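Local coordinates for UDP-glucose:anthocyanidin 3-O-glucosyltransferase (Clitoria ternatea, PDB 4REL), which is a plant glycosyltransferase of the GT-B fold, built from two Rossmann-like domains that face each other across a cleft, at residues H6-P11 with K95-A100; E351-G356 with W379-I384; M359-F364 with I370-I375. One frame throughout, in Å; residues are numbered along the deposited sequence.

How the contacts relate
All three contacts are buried, and apolar side chains do most of the touching, but their polar surroundings differ. Contact 1 belongs to the seven-stranded parallel sheet of one Rossmann-like domain; its centre lies about 37 Å from that of contact 2 and 36 Å from that of contact 3, across the chain's centre. Contacts 2 and 3 share the six-stranded sheet of the other domain, their centres about 9 Å apart, where strands 359-361 and 382-384 run side by side and Val383 O meets Cys361 N at 2.8 Å. Contact 1 seats a polar histidine ring, contact 2 is a sparse touch of three side chains, and contact 3 grades from core to partly exposed loop.

Contact 1: H6-P11 with K95-A100; sequences HVAIFP and KGIELA
Ile97 turns CG1 anti to its carbonyl carbon (chi1 -62°), which carries CG1, and with it CD1, from helix 89-104 across to strand 6-10, where this methyl meets Ala8 and Phe10 together. The far end of the Phe10 ring comes nearer to the helix than the direction of its CB suggests. CD1 of Ile97 lies 3.7 Å from Ala8 CB and 3.6 Å from Phe10 CZ, arriving at the edge of the phenyl ring near its plane, and the two side chains cross at about a right angle. At the other end of the strand, His6 carries its imidazole anti to the backbone N (chi1 178°) and sets a ring edge against Ala100: CB of Ala100 lies in the ring plane, 3.8 Å from His6 CE1, and Ala100 O is 3.7 Å from the same CE1. Both ring nitrogens are hydrogen-bonded elsewhere, ND1 with Gln106 O and NE2 with Ser38 OG, and these two bonds fix the rotation of a buried polar ring. The helix runs roughly antiparallel to the strand, at 145°, as in the alpha/beta layers of a Rossmann-like domain. Strand 6-10 lies between strands 36-42 and 110-114 in the sheet; helix 18-31 packs on Ile9 and Pro11, and Ala100 of helix 89-104 also touches Phe62 of strand 59-64.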
loop_
_atom_site.group_PDB
_atom_site.type_symbol
_atom_site.label_atom_id
_atom_site.label_comp_id
_atom_site.label_asym_id
_atom_site.label_seq_id
_atom_site.Cartn_x
_atom_site.Cartn_y
_atom_site.Cartn_z
ATOM N N HIS A 6 -1.934 -17.691 -21.000
ATOM C CA HIS A 6 -3.104 -17.433 -20.169
ATOM C C HIS A 6 -2.681 -17.255 -18.723
ATOM O O HIS A 6 -2.307 -18.218 -18.050
ATOM C CB HIS A 6 -4.110 -18.582 -20.303
ATOM C CG HIS A 6 -5.338 -18.429 -19.446
ATOM N ND1 HIS A 6 -6.198 -19.473 -19.195
ATOM C CD2 HIS A 6 -5.858 -17.347 -18.821
ATOM C CE1 HIS A 6 -7.188 -19.049 -18.418
ATOM N NE2 HIS A 6 -7.002 -17.766 -18.178
ATOM N N VAL A 7 -2.766 -16.017 -18.248
ATOM C CA VAL A 7 -2.323 -15.676 -16.907
ATOM C C VAL A 7 -3.543 -15.601 -15.990
ATOM O O VAL A 7 -4.527 -14.914 -16.296
ATOM C CB VAL A 7 -1.601 -14.316 -16.913
ATOM C CG1 VAL A 7 -1.091 -13.964 -15.524
ATOM C CG2 VAL A 7 -0.451 -14.351 -17.903
ATOM N N ALA A 8 -3.497 -16.327 -14.877
ATOM C CA ALA A 8 -4.548 -16.211 -13.876
ATOM C C ALA A 8 -4.017 -15.314 -12.786
ATOM O O ALA A 8 -2.855 -15.441 -12.395
ATOM C CB ALA A 8 -4.909 -17.571 -13.311
ATOM N N ILE A 9 -4.868 -14.413 -12.290
ATOM C CA ILE A 9 -4.447 -13.426 -11.310
ATOM C C ILE A 9 -5.321 -13.505 -10.074
ATOM O O ILE A 9 -6.553 -13.480 -10.177
ATOM C CB ILE A 9 -4.511 -11.998 -11.895
ATOM C CG1 ILE A 9 -3.593 -11.884 -13.123
ATOM C CG2 ILE A 9 -4.093 -10.970 -10.842
ATOM C CD1 ILE A 9 -4.342 -11.903 -14.446
ATOM N N PHE A 10 -4.674 -13.611 -8.911
ATOM C CA PHE A 10 -5.379 -13.648 -7.619
ATOM C C PHE A 10 -5.005 -12.458 -6.750
ATOM O O PHE A 10 -3.967 -12.486 -6.091
ATOM C CB PHE A 10 -5.040 -14.936 -6.841
ATOM C CG PHE A 10 -5.452 -16.211 -7.547
ATOM C CD1 PHE A 10 -6.757 -16.683 -7.459
ATOM C CD2 PHE A 10 -4.520 -16.942 -8.276
ATOM C CE1 PHE A 10 -7.136 -17.858 -8.106
ATOM C CE2 PHE A 10 -4.881 -18.120 -8.923
ATOM C CZ PHE A 10 -6.199 -18.581 -8.833
ATOM N N PRO A 11 -5.854 -11.417 -6.724
ATOM C CA PRO A 11 -5.618 -10.366 -5.729
ATOM C C PRO A 11 -5.876 -10.881 -4.327
ATOM O O PRO A 11 -6.607 -11.856 -4.153
ATOM C CB PRO A 11 -6.695 -9.330 -6.060
ATOM C CG PRO A 11 -7.814 -10.154 -6.681
ATOM C CD PRO A 11 -7.073 -11.169 -7.514
ATOM N N LYS A 95 -11.512 -23.119 -8.157
ATOM C CA LYS A 95 -12.811 -22.894 -8.783
ATOM C C LYS A 95 -12.663 -21.709 -9.749
ATOM O O LYS A 95 -13.220 -21.708 -10.843
ATOM C CB LYS A 95 -13.907 -22.641 -7.735
ATOM C CG LYS A 95 -15.322 -22.876 -8.240
ATOM C CD LYS A 95 -15.929 -21.634 -8.878
ATOM C CE LYS A 95 -16.177 -20.537 -7.853
ATOM N NZ LYS A 95 -17.193 -19.547 -8.306
ATOM N N GLY A 96 -11.893 -20.705 -9.347
ATOM C CA GLY A 96 -11.572 -19.594 -10.229
ATOM C C GLY A 96 -10.832 -20.042 -11.473
ATOM O O GLY A 96 -11.117 -19.572 -12.582
ATOM N N ILE A 97 -9.858 -20.935 -11.295
ATOM C CA ILE A 97 -9.097 -21.451 -12.437
ATOM C C ILE A 97 -10.057 -22.142 -13.402
ATOM O O ILE A 97 -9.981 -21.948 -14.629
ATOM C CB ILE A 97 -8.011 -22.446 -11.993
ATOM C CG1 ILE A 97 -6.973 -21.760 -11.068
ATOM C CG2 ILE A 97 -7.355 -23.115 -13.223
ATOM C CD1 ILE A 97 -6.096 -20.739 -11.760
ATOM N N GLU A 98 -10.972 -22.932 -12.845
ATOM C CA GLU A 98 -11.933 -23.672 -13.673
ATOM C C GLU A 98 -12.750 -22.719 -14.535
ATOM O O GLU A 98 -12.840 -22.900 -15.747
ATOM C CB GLU A 98 -12.863 -24.542 -12.810
ATOM C CG GLU A 98 -13.972 -25.180 -13.617
ATOM C CD GLU A 98 -15.172 -25.571 -12.768
ATOM O OE1 GLU A 98 -15.024 -25.851 -11.550
ATOM O OE2 GLU A 98 -16.280 -25.574 -13.329
ATOM N N LEU A 99 -13.337 -21.697 -13.916
ATOM C CA LEU A 99 -14.107 -20.702 -14.668
ATOM C C LEU A 99 -13.282 -20.043 -15.776
ATOM O O LEU A 99 -13.768 -19.829 -16.887
ATOM C CB LEU A 99 -14.644 -19.630 -13.714
ATOM C CG LEU A 99 -15.611 -20.151 -12.661
ATOM C CD1 LEU A 99 -15.966 -19.029 -11.695
ATOM C CD2 LEU A 99 -16.864 -20.705 -13.321
ATOM N N ALA A 100 -12.025 -19.722 -15.473
ATOM C CA ALA A 100 -11.138 -19.071 -16.444
ATOM C C ALA A 100 -10.796 -19.996 -17.612
ATOM O O ALA A 100 -10.796 -19.595 -18.788
ATOM C CB ALA A 100 -9.879 -18.579 -15.754
#

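Contact 2: E351-G356 with W379-I384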
loop_
_atom_site.group_PDB
_atom_site.type_symbol
_atom_site.label_atom_id
_atom_site.label_comp_id
_atom_site.label_asym_id
_atom_site.label_seq_id
_atom_site.Cartn_x
_atom_site.Cartn_y
_atom_site.Cartn_z
ATOM N N GLU A 351 2.306 8.030 -3.303
ATOM C CA GLU A 351 1.800 9.259 -3.897
ATOM C C GLU A 351 2.498 10.467 -3.286
ATOM O O GLU A 351 2.800 11.439 -3.977
ATOM C CB GLU A 351 0.275 9.373 -3.719
ATOM C CG GLU A 351 -0.517 8.424 -4.622
ATOM C CD GLU A 351 -2.023 8.508 -4.423
ATOM O OE1 GLU A 351 -2.483 9.198 -3.494
ATOM O OE2 GLU A 351 -2.755 7.865 -5.201
ATOM N N SER A 352 2.756 10.409 -1.988
ATOM C CA SER A 352 3.396 11.550 -1.338
ATOM C C SER A 352 4.828 11.749 -1.839
ATOM O O SER A 352 5.220 12.864 -2.207
ATOM C CB SER A 352 3.376 11.380 0.176
ATOM O OG SER A 352 3.431 12.643 0.822
ATOM N N VAL A 353 5.613 10.679 -1.870
ATOM C CA VAL A 353 7.018 10.842 -2.247
ATOM C C VAL A 353 7.170 11.160 -3.730
ATOM O O VAL A 353 8.092 11.870 -4.122
ATOM C CB VAL A 353 7.910 9.637 -1.849
ATOM C CG1 VAL A 353 7.892 9.431 -0.329
ATOM C CG2 VAL A 353 7.482 8.372 -2.575
ATOM N N SER A 354 6.260 10.658 -4.556
ATOM C CA SER A 354 6.367 10.925 -5.985
ATOM C C SER A 354 6.008 12.376 -6.299
ATOM O O SER A 354 6.342 12.888 -7.363
ATOM C CB SER A 354 5.523 9.946 -6.810
ATOM O OG SER A 354 4.154 10.053 -6.484
ATOM N N ASN A 355 5.353 13.049 -5.353
ATOM C CA ASN A 355 4.965 14.442 -5.539
ATOM C C ASN A 355 5.774 15.450 -4.723
ATOM O O ASN A 355 5.488 16.649 -4.754
ATOM C CB ASN A 355 3.470 14.614 -5.254
ATOM C CG ASN A 355 2.608 14.071 -6.366
ATOM O OD1 ASN A 355 2.604 14.607 -7.476
ATOM N ND2 ASN A 355 1.865 13.005 -6.082
ATOM N N GLY A 356 6.780 14.970 -3.996
ATOM C CA GLY A 356 7.633 15.836 -3.194
ATOM C C GLY A 356 6.956 16.415 -1.957
ATOM O O GLY A 356 7.321 17.490 -1.485
ATOM N N TRP A 379 14.868 7.954 4.280
ATOM C CA TRP A 379 14.639 9.020 3.298
ATOM C C TRP A 379 14.770 10.410 3.906
ATOM O O TRP A 379 15.132 11.366 3.208
ATOM C CB TRP A 379 13.244 8.901 2.698
ATOM C CG TRP A 379 12.972 7.614 1.989
ATOM C CD1 TRP A 379 13.887 6.761 1.437
ATOM C CD2 TRP A 379 11.689 7.026 1.766
ATOM N NE1 TRP A 379 13.242 5.686 0.868
ATOM C CE2 TRP A 379 11.893 5.822 1.064
ATOM C CE3 TRP A 379 10.381 7.409 2.081
ATOM C CZ2 TRP A 379 10.838 4.995 0.681
ATOM C CZ3 TRP A 379 9.340 6.591 1.707
ATOM C CH2 TRP A 379 9.571 5.393 1.015
ATOM N N GLU A 380 14.466 10.515 5.201
ATOM C CA GLU A 380 14.384 11.799 5.905
ATOM C C GLU A 380 13.481 12.816 5.192
ATOM O O GLU A 380 13.875 13.970 4.982
ATOM C CB GLU A 380 15.782 12.375 6.166
ATOM C CG GLU A 380 16.663 11.421 6.975
ATOM C CD GLU A 380 18.002 12.011 7.365
ATOM O OE1 GLU A 380 19.027 11.526 6.854
ATOM O OE2 GLU A 380 18.028 12.947 8.185
ATOM N N VAL A 381 12.262 12.390 4.860
ATOM C CA VAL A 381 11.304 13.251 4.161
ATOM C C VAL A 381 10.084 13.481 5.035
ATOM O O VAL A 381 9.012 13.836 4.553
ATOM C CB VAL A 381 10.866 12.682 2.790
ATOM C CG1 VAL A 381 12.024 12.705 1.797
ATOM C CG2 VAL A 381 10.279 11.263 2.910
ATOM N N GLY A 382 10.259 13.283 6.332
ATOM C CA GLY A 382 9.160 13.486 7.255
ATOM C C GLY A 382 9.532 13.147 8.679
ATOM O O GLY A 382 10.690 12.818 8.963
ATOM N N VAL A 383 8.546 13.237 9.570
ATOM C CA VAL A 383 8.739 12.904 10.984
ATOM C C VAL A 383 7.604 12.011 11.457
ATOM O O VAL A 383 6.485 12.065 10.935
ATOM C CB VAL A 383 8.816 14.156 11.896
ATOM C CG1 VAL A 383 10.068 14.975 11.593
ATOM C CG2 VAL A 383 7.571 15.011 11.753
ATOM N N ILE A 384 7.902 11.161 12.426
ATOM C CA ILE A 384 6.839 10.476 13.137
ATOM C C ILE A 384 6.333 11.495 14.147
ATOM O O ILE A 384 7.140 12.177 14.790
ATOM C CB ILE A 384 7.364 9.218 13.842
ATOM C CG1 ILE A 384 7.828 8.199 12.790
ATOM C CG2 ILE A 384 6.292 8.650 14.777
ATOM C CD1 ILE A 384 8.614 7.003 13.361
#
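Trp379 brings the six-membered part of its indole to Val353 of helix 346-354, CZ3 standing 3.8 Å from Val353 CG1 and CE3 4.0 Å from that same methyl, which sits oblique to the ring. The valine stem and the tryptophan side chain cross at about a right angle. Val353 presents CG1 because this branch sits anti to the carbonyl carbon, beside the backbone N (chi1 -61°). The indole N-H end is taken by Leu217 O, which ties the ring to a loop. Glu380 follows with positive phi (52°), the first residue to leave helical geometry, and turns the chain back toward the sheet; its OE2 makes a salt bridge with Lys410. Val381 brings CG2 to 4.4 Å from Val353 CG1, a looser touch, with Val418 of helix 409-425 packing on both valines. From Gly382 the chain becomes strand 382-384, the edge of the six-stranded sheet, and Val383 leans on Ile411. Between these segments the chemistry is purely apolar: one methyl serves both a ring and another valine, consistent with packing and burial, not polar pairing, joining helix and turn at this point, a role shared with Met359 and Val418.

Contact 3: M359-F364 with I370-I375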
loop_
_atom_site.group_PDB
_atom_site.type_symbol
_atom_site.label_atom_id
_atom_site.label_comp_id
_atom_site.label_asym_id
_atom_site.label_seq_id
_atom_site.Cartn_x
_atom_site.Cartn_y
_atom_site.Cartn_z
ATOM N N MET A 359 6.104 14.380 5.048
ATOM C CA MET A 359 5.033 13.744 5.818
ATOM C C MET A 359 5.165 13.880 7.328
ATOM O O MET A 359 6.261 13.986 7.855
ATOM C CB MET A 359 4.947 12.261 5.451
ATOM C CG MET A 359 4.305 12.015 4.095
ATOM S SD MET A 359 4.579 10.354 3.459
ATOM C CE MET A 359 6.261 10.505 2.841
ATOM N N ILE A 360 4.018 13.891 8.008
ATOM C CA ILE A 360 3.952 13.702 9.454
ATOM C C ILE A 360 3.213 12.395 9.637
ATOM O O ILE A 360 2.102 12.229 9.120
ATOM C CB ILE A 360 3.154 14.818 10.143
ATOM C CG1 ILE A 360 3.886 16.151 10.018
ATOM C CG2 ILE A 360 2.917 14.479 11.627
ATOM C CD1 ILE A 360 3.026 17.361 10.365
ATOM N N CYS A 361 3.829 11.464 10.361
ATOM C CA CYS A 361 3.405 10.067 10.344
ATOM C C CYS A 361 2.850 9.620 11.681
ATOM O O CYS A 361 3.450 9.867 12.721
ATOM C CB CYS A 361 4.599 9.166 10.025
ATOM S SG CYS A 361 5.420 9.537 8.451
ATOM N N ARG A 362 1.704 8.954 11.642
ATOM C CA ARG A 362 1.185 8.264 12.815
ATOM C C ARG A 362 0.768 6.873 12.361
ATOM O O ARG A 362 -0.387 6.656 11.998
ATOM C CB ARG A 362 -0.011 9.025 13.404
ATOM C CG ARG A 362 -0.309 8.743 14.889
ATOM C CD ARG A 362 -0.621 7.268 15.126
ATOM N NE ARG A 362 -1.409 6.991 16.323
ATOM C CZ ARG A 362 -1.518 5.783 16.867
ATOM N NH1 ARG A 362 -0.885 4.747 16.322
ATOM N NH2 ARG A 362 -2.264 5.606 17.951
ATOM N N PRO A 363 1.704 5.918 12.399
ATOM C CA PRO A 363 1.375 4.560 11.942
ATOM C C PRO A 363 0.430 3.863 12.926
ATOM O O PRO A 363 0.603 4.000 14.143
ATOM C CB PRO A 363 2.745 3.864 11.884
ATOM C CG PRO A 363 3.629 4.642 12.825
ATOM C CD PRO A 363 3.097 6.053 12.865
ATOM N N PHE A 364 -0.552 3.131 12.405
ATOM C CA PHE A 364 -1.570 2.516 13.246
ATOM C C PHE A 364 -1.517 0.994 13.228
ATOM O O PHE A 364 -1.808 0.348 14.230
ATOM C CB PHE A 364 -2.974 2.956 12.797
ATOM C CG PHE A 364 -3.359 4.352 13.240
ATOM C CD1 PHE A 364 -3.801 4.587 14.535
ATOM C CD2 PHE A 364 -3.299 5.420 12.355
ATOM C CE1 PHE A 364 -4.164 5.867 14.946
ATOM C CE2 PHE A 364 -3.658 6.703 12.760
ATOM C CZ PHE A 364 -4.088 6.922 14.057
ATOM N N ILE A 370 6.912 0.425 9.714
ATOM C CA ILE A 370 8.115 0.316 8.908
ATOM C C ILE A 370 8.206 1.516 7.974
ATOM O O ILE A 370 9.267 2.131 7.837
ATOM C CB ILE A 370 8.136 -0.986 8.071
ATOM C CG1 ILE A 370 7.967 -2.220 8.969
ATOM C CG2 ILE A 370 9.416 -1.057 7.259
ATOM C CD1 ILE A 370 9.046 -2.377 10.047
ATOM N N ALA A 371 7.088 1.840 7.324
ATOM C CA ALA A 371 7.032 2.981 6.425
ATOM C C ALA A 371 7.382 4.273 7.147
ATOM O O ALA A 371 8.158 5.089 6.629
ATOM C CB ALA A 371 5.655 3.082 5.766
ATOM N N ALA A 372 6.819 4.456 8.343
ATOM C CA ALA A 372 7.052 5.669 9.110
ATOM C C ALA A 372 8.540 5.803 9.432
ATOM O O ALA A 372 9.111 6.891 9.324
ATOM C CB ALA A 372 6.212 5.672 10.395
ATOM N N ARG A 373 9.167 4.703 9.833
ATOM C CA ARG A 373 10.598 4.719 10.146
ATOM C C ARG A 373 11.446 5.034 8.912
ATOM O O ARG A 373 12.419 5.788 8.998
ATOM C CB ARG A 373 11.045 3.383 10.760
ATOM C CG ARG A 373 12.549 3.330 11.124
ATOM C CD ARG A 373 12.885 4.302 12.263
ATOM N NE ARG A 373 12.032 4.032 13.412
ATOM C CZ ARG A 373 11.789 4.891 14.396
ATOM N NH1 ARG A 373 12.354 6.094 14.397
ATOM N NH2 ARG A 373 10.977 4.544 15.382
ATOM N N VAL A 374 11.107 4.432 7.771
ATOM C CA VAL A 374 11.846 4.699 6.537
ATOM C C VAL A 374 11.719 6.182 6.188
ATOM O O VAL A 374 12.702 6.859 5.862
ATOM C CB VAL A 374 11.358 3.808 5.368
ATOM C CG1 VAL A 374 11.989 4.248 4.050
ATOM C CG2 VAL A 374 11.681 2.343 5.643
ATOM N N ILE A 375 10.502 6.695 6.305
ATOM C CA ILE A 375 10.244 8.098 5.997
ATOM C C ILE A 375 11.090 9.034 6.872
ATOM O O ILE A 375 11.727 9.965 6.380
ATOM C CB ILE A 375 8.740 8.418 6.150
ATOM C CG1 ILE A 375 7.975 7.885 4.936
ATOM C CG2 ILE A 375 8.524 9.917 6.282
ATOM C CD1 ILE A 375 6.469 7.734 5.162
#
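Met359 and Ile375 make the tight end of this contact: CE of the methionine lies 3.6 Å from Ile375 CD1, and SD is 3.7 Å from the same methyl. The methionine chain bends at its last torsion (chi3 -79°), which brings CE against the CG1-CD1 branch; the two side chains cross at about a right angle. Cys361 adds its sulfur from the next inward-facing strand position, SG 3.8 Å from Ile375 CG2, while its CB sits 3.9 Å from Ala372 CB. Ile375 thus touches sulfur with both branches, and Val349 of helix 346-354 packs on it from beyond the two segments. Ile360, between the two inward residues, turns away to helix 392-403 on the other face of the sheet. Strand 359-361, helix 368-378 and strand 382-384 form a beta-alpha-beta unit of the Rossmann-like domain, the helix bridging two neighbouring parallel strands and meeting the first at 137°. The connecting loop carries the end of the PSPG box, the signature motif of plant glycosyltransferases of this family, and its Phe365, Gly366 and Asp367 line the pocket of 3,5,7-trihydroxy-2-(4-hydroxyphenyl)-4H-chromen-4-one. Toward that loop the contact thins to Pro363, partly exposed, whose CG reaches Ala372 CB at 3.7 Å; a glycerol, probably from the crystallisation liquor, lies about 4 Å from the proline side chain. Beside this apolar edge the loop has polar bonds of its own. Arg362, its CB pointing away from the helix, donates from NH1 to Pro363 O at 2.7 Å, with the acceptor nearly in the guanidinium plane, and pairs through NH2 with Glu281. Phe364 comes over the guanidinium face, its CE1 3.2 Å above the plane, and Arg362 CD in turn rests over the phenyl face toward its rim.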